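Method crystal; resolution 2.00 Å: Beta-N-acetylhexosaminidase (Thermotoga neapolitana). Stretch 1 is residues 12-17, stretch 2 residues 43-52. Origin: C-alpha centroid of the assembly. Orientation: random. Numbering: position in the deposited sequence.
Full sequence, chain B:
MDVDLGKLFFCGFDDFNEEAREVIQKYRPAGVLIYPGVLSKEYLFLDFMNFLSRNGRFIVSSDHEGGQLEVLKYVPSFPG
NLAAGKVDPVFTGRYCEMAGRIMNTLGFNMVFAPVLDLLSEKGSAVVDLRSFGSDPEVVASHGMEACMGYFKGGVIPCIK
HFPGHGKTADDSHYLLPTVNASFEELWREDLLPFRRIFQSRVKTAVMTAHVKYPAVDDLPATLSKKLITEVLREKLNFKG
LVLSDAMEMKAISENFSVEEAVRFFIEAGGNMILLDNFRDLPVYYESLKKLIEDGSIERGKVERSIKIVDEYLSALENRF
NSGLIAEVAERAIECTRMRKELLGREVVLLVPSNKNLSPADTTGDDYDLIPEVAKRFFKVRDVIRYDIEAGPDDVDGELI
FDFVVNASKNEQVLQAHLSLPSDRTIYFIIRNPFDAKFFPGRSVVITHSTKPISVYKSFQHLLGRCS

Stretch 1, residues 12-17: GFDDFN
Stretch 2, residues 43-52: YLFLDFMNFL

The contact is an aromatic one: a loop leaving a strand lays one phenylalanine along a helix, and no hydrogen bond crosses between the two. Residues 43-52 are helical throughout, phi/psi near -60/-45, with backbone bonds such as Phe-48 N to Leu-44 O at 2.8 Å. Gly-12 and Phe-13 end the strand; Asp-14 turns at -104/0, and Asp-15 (-158/158), Phe-16 (-131/125) and Asn-17 (-169/-173) run extended. Register is set by Phe-16 CA and Phe-48 CA, 6.4 Å apart.

Phe-16, buried and covering the most surface, points toward the helix with chi1 t (174°) and chi2 65°. Its flat ring can lie close to the backbone: Phe-48 CA sits 3.8 Å from the centroid of the Phe-16 ring, 8° off the normal, a CH-pi contact. At the ring's edge, Phe-16 CE2 meets Asp-47 OD2 at 3.3 Å, a carboxylate oxygen satisfied elsewhere in the structure, while Phe-16 CZ reaches Phe-51 CB at 3.5 Å.

Phe-48 leaves the helix sideways, chi1 t (-163°) and chi2 7°, and serves two partners. Its ring lies near parallel to that of Phe-16 (19°) but slid apart, centroids 4.6 Å, with Phe-16 CD1 and Phe-48 CD1 at 3.3 Å. Its edge meets the face of Phe-13 (chi1 m, chi2 83°), with ring centroids 5.0 Å apart and planes at 66°; Phe-13 CB to Phe-48 CE2 is 3.6 Å.

Leu-44, one turn earlier, has an off-well chi1 of -95° and chi2 t. Its branched end suits a place beside the loop backbone: Leu-44 CD2 approaches Phe-16 O at 3.6 Å, and Leu-44 CD1 lies 3.4 Å from Asp-15 OD1. Asp-15 (chi1 t) also braces the loop through weak bonds, Phe-16 N to Asp-15 OD1 at 2.8 Å and Asn-17 ND2 to Asp-15 OD2 at 3.0 Å.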

# COMPACT_ATOMS: atom_id res chain seq x y z
N GLY B 12 -10.09 17.34 -9.93
CA GLY B 12 -10.34 16.16 -9.13
C GLY B 12 -11.14 15.13 -9.92
O GLY B 12 -12.02 15.49 -10.73
N PHE B 13 -10.75 13.86 -9.75
CA PHE B 13 -11.38 12.73 -10.41
C PHE B 13 -11.84 11.72 -9.41
O PHE B 13 -11.03 11.13 -8.70
CB PHE B 13 -10.43 12.08 -11.38
CG PHE B 13 -10.10 12.94 -12.55
CD1 PHE B 13 -9.09 13.91 -12.45
CD2 PHE B 13 -10.74 12.77 -13.76
CE1 PHE B 13 -8.76 14.66 -13.52
CE2 PHE B 13 -10.39 13.53 -14.83
CZ PHE B 13 -9.40 14.47 -14.71
N ASP B 14 -13.15 11.55 -9.36
CA ASP B 14 -13.81 10.66 -8.43
C ASP B 14 -14.24 9.40 -9.21
O ASP B 14 -14.84 8.47 -8.67
CB ASP B 14 -15.00 11.39 -7.81
CG ASP B 14 -15.43 10.80 -6.50
OD1 ASP B 14 -14.54 10.50 -5.65
OD2 ASP B 14 -16.66 10.71 -6.28
N ASP B 15 -13.92 9.43 -10.50
CA ASP B 15 -14.21 8.33 -11.39
C ASP B 15 -13.26 8.44 -12.59
O ASP B 15 -12.70 9.52 -12.86
CB ASP B 15 -15.70 8.34 -11.81
CG ASP B 15 -16.15 6.99 -12.43
OD1 ASP B 15 -15.33 6.06 -12.39
OD2 ASP B 15 -17.31 6.82 -12.87
N PHE B 16 -13.03 7.32 -13.29
CA PHE B 16 -12.24 7.32 -14.51
C PHE B 16 -13.02 6.57 -15.58
O PHE B 16 -13.47 5.45 -15.35
CB PHE B 16 -10.86 6.69 -14.30
CG PHE B 16 -10.07 6.55 -15.57
CD1 PHE B 16 -9.65 7.66 -16.28
CD2 PHE B 16 -9.80 5.27 -16.09
CE1 PHE B 16 -8.93 7.52 -17.46
CE2 PHE B 16 -9.09 5.12 -17.26
CZ PHE B 16 -8.64 6.25 -17.96
N ASN B 17 -13.26 7.20 -16.72
CA ASN B 17 -14.22 6.66 -17.66
C ASN B 17 -14.07 7.42 -18.96
O ASN B 17 -13.13 8.21 -19.11
CB ASN B 17 -15.65 6.75 -17.10
CG ASN B 17 -16.00 8.16 -16.59
OD1 ASN B 17 -15.64 9.17 -17.21
ND2 ASN B 17 -16.74 8.22 -15.49
N TYR B 43 -8.20 -1.37 -9.96
CA TYR B 43 -8.18 -1.52 -11.42
C TYR B 43 -8.38 -0.15 -12.06
O TYR B 43 -7.71 0.19 -13.06
CB TYR B 43 -9.23 -2.52 -11.91
CG TYR B 43 -10.66 -2.25 -11.45
CD1 TYR B 43 -11.13 -2.77 -10.25
CD2 TYR B 43 -11.54 -1.51 -12.24
CE1 TYR B 43 -12.41 -2.55 -9.83
CE2 TYR B 43 -12.83 -1.27 -11.82
CZ TYR B 43 -13.27 -1.79 -10.61
OH TYR B 43 -14.57 -1.55 -10.19
N LEU B 44 -9.28 0.67 -11.49
CA LEU B 44 -9.47 2.02 -12.04
C LEU B 44 -8.25 2.89 -11.88
O LEU B 44 -7.80 3.52 -12.85
CB LEU B 44 -10.65 2.74 -11.38
CG LEU B 44 -12.05 2.74 -11.99
CD1 LEU B 44 -12.75 4.01 -11.49
CD2 LEU B 44 -12.04 2.70 -13.52
N PHE B 45 -7.71 2.92 -10.68
CA PHE B 45 -6.50 3.70 -10.42
C PHE B 45 -5.37 3.35 -11.42
O PHE B 45 -4.84 4.24 -12.12
CB PHE B 45 -6.08 3.48 -8.95
CG PHE B 45 -4.72 4.01 -8.62
CD1 PHE B 45 -4.44 5.37 -8.73
CD2 PHE B 45 -3.69 3.13 -8.24
CE1 PHE B 45 -3.14 5.86 -8.46
CE2 PHE B 45 -2.40 3.61 -7.95
CZ PHE B 45 -2.13 4.98 -8.08
N LEU B 46 -5.06 2.06 -11.57
CA LEU B 46 -4.00 1.63 -12.47
C LEU B 46 -4.29 1.97 -13.93
O LEU B 46 -3.37 2.44 -14.66
CB LEU B 46 -3.78 0.10 -12.33
CG LEU B 46 -3.29 -0.36 -10.97
CD1 LEU B 46 -3.19 -1.89 -10.90
CD2 LEU B 46 -1.95 0.30 -10.66
N ASP B 47 -5.53 1.76 -14.37
CA ASP B 47 -5.87 2.10 -15.73
C ASP B 47 -5.76 3.62 -15.96
O ASP B 47 -5.30 4.07 -17.03
CB ASP B 47 -7.27 1.60 -16.10
CG ASP B 47 -7.55 1.68 -17.62
OD1 ASP B 47 -6.59 1.51 -18.43
OD2 ASP B 47 -8.71 1.91 -18.03
N PHE B 48 -6.19 4.42 -14.98
CA PHE B 48 -6.03 5.91 -15.03
C PHE B 48 -4.53 6.29 -15.14
O PHE B 48 -4.15 7.05 -16.02
CB PHE B 48 -6.68 6.54 -13.79
CG PHE B 48 -6.95 8.04 -13.89
CD1 PHE B 48 -6.75 8.75 -15.06
CD2 PHE B 48 -7.46 8.72 -12.78
CE1 PHE B 48 -7.05 10.11 -15.14
CE2 PHE B 48 -7.77 10.07 -12.83
CZ PHE B 48 -7.56 10.77 -14.02
N MET B 49 -3.68 5.75 -14.26
CA MET B 49 -2.24 6.03 -14.35
C MET B 49 -1.67 5.68 -15.75
O MET B 49 -0.86 6.43 -16.32
CB MET B 49 -1.46 5.28 -13.28
CG MET B 49 -1.74 5.77 -11.90
SD MET B 49 -1.45 7.56 -11.59
CE MET B 49 0.30 7.70 -11.91
N ASN B 50 -2.12 4.55 -16.30
CA ASN B 50 -1.70 4.16 -17.65
C ASN B 50 -2.18 5.19 -18.71
O ASN B 50 -1.44 5.60 -19.60
CB ASN B 50 -2.23 2.74 -17.97
CG ASN B 50 -1.61 2.16 -19.20
OD1 ASN B 50 -0.40 2.24 -19.39
ND2 ASN B 50 -2.42 1.52 -20.03
N PHE B 51 -3.45 5.57 -18.64
CA PHE B 51 -3.96 6.65 -19.46
C PHE B 51 -3.11 7.95 -19.32
O PHE B 51 -2.77 8.60 -20.33
CB PHE B 51 -5.42 6.93 -19.14
CG PHE B 51 -6.00 8.07 -19.91
CD1 PHE B 51 -6.46 7.89 -21.20
CD2 PHE B 51 -6.05 9.34 -19.33
CE1 PHE B 51 -6.97 8.95 -21.91
CE2 PHE B 51 -6.57 10.42 -20.04
CZ PHE B 51 -7.03 10.23 -21.33
N LEU B 52 -2.76 8.33 -18.09
CA LEU B 52 -2.04 9.59 -17.90
C LEU B 52 -0.66 9.53 -18.53
O LEU B 52 -0.21 10.51 -19.13
CB LEU B 52 -1.92 9.94 -16.41
CG LEU B 52 -3.26 10.27 -15.73
CD1 LEU B 52 -3.12 10.41 -14.20
CD2 LEU B 52 -3.84 11.51 -16.35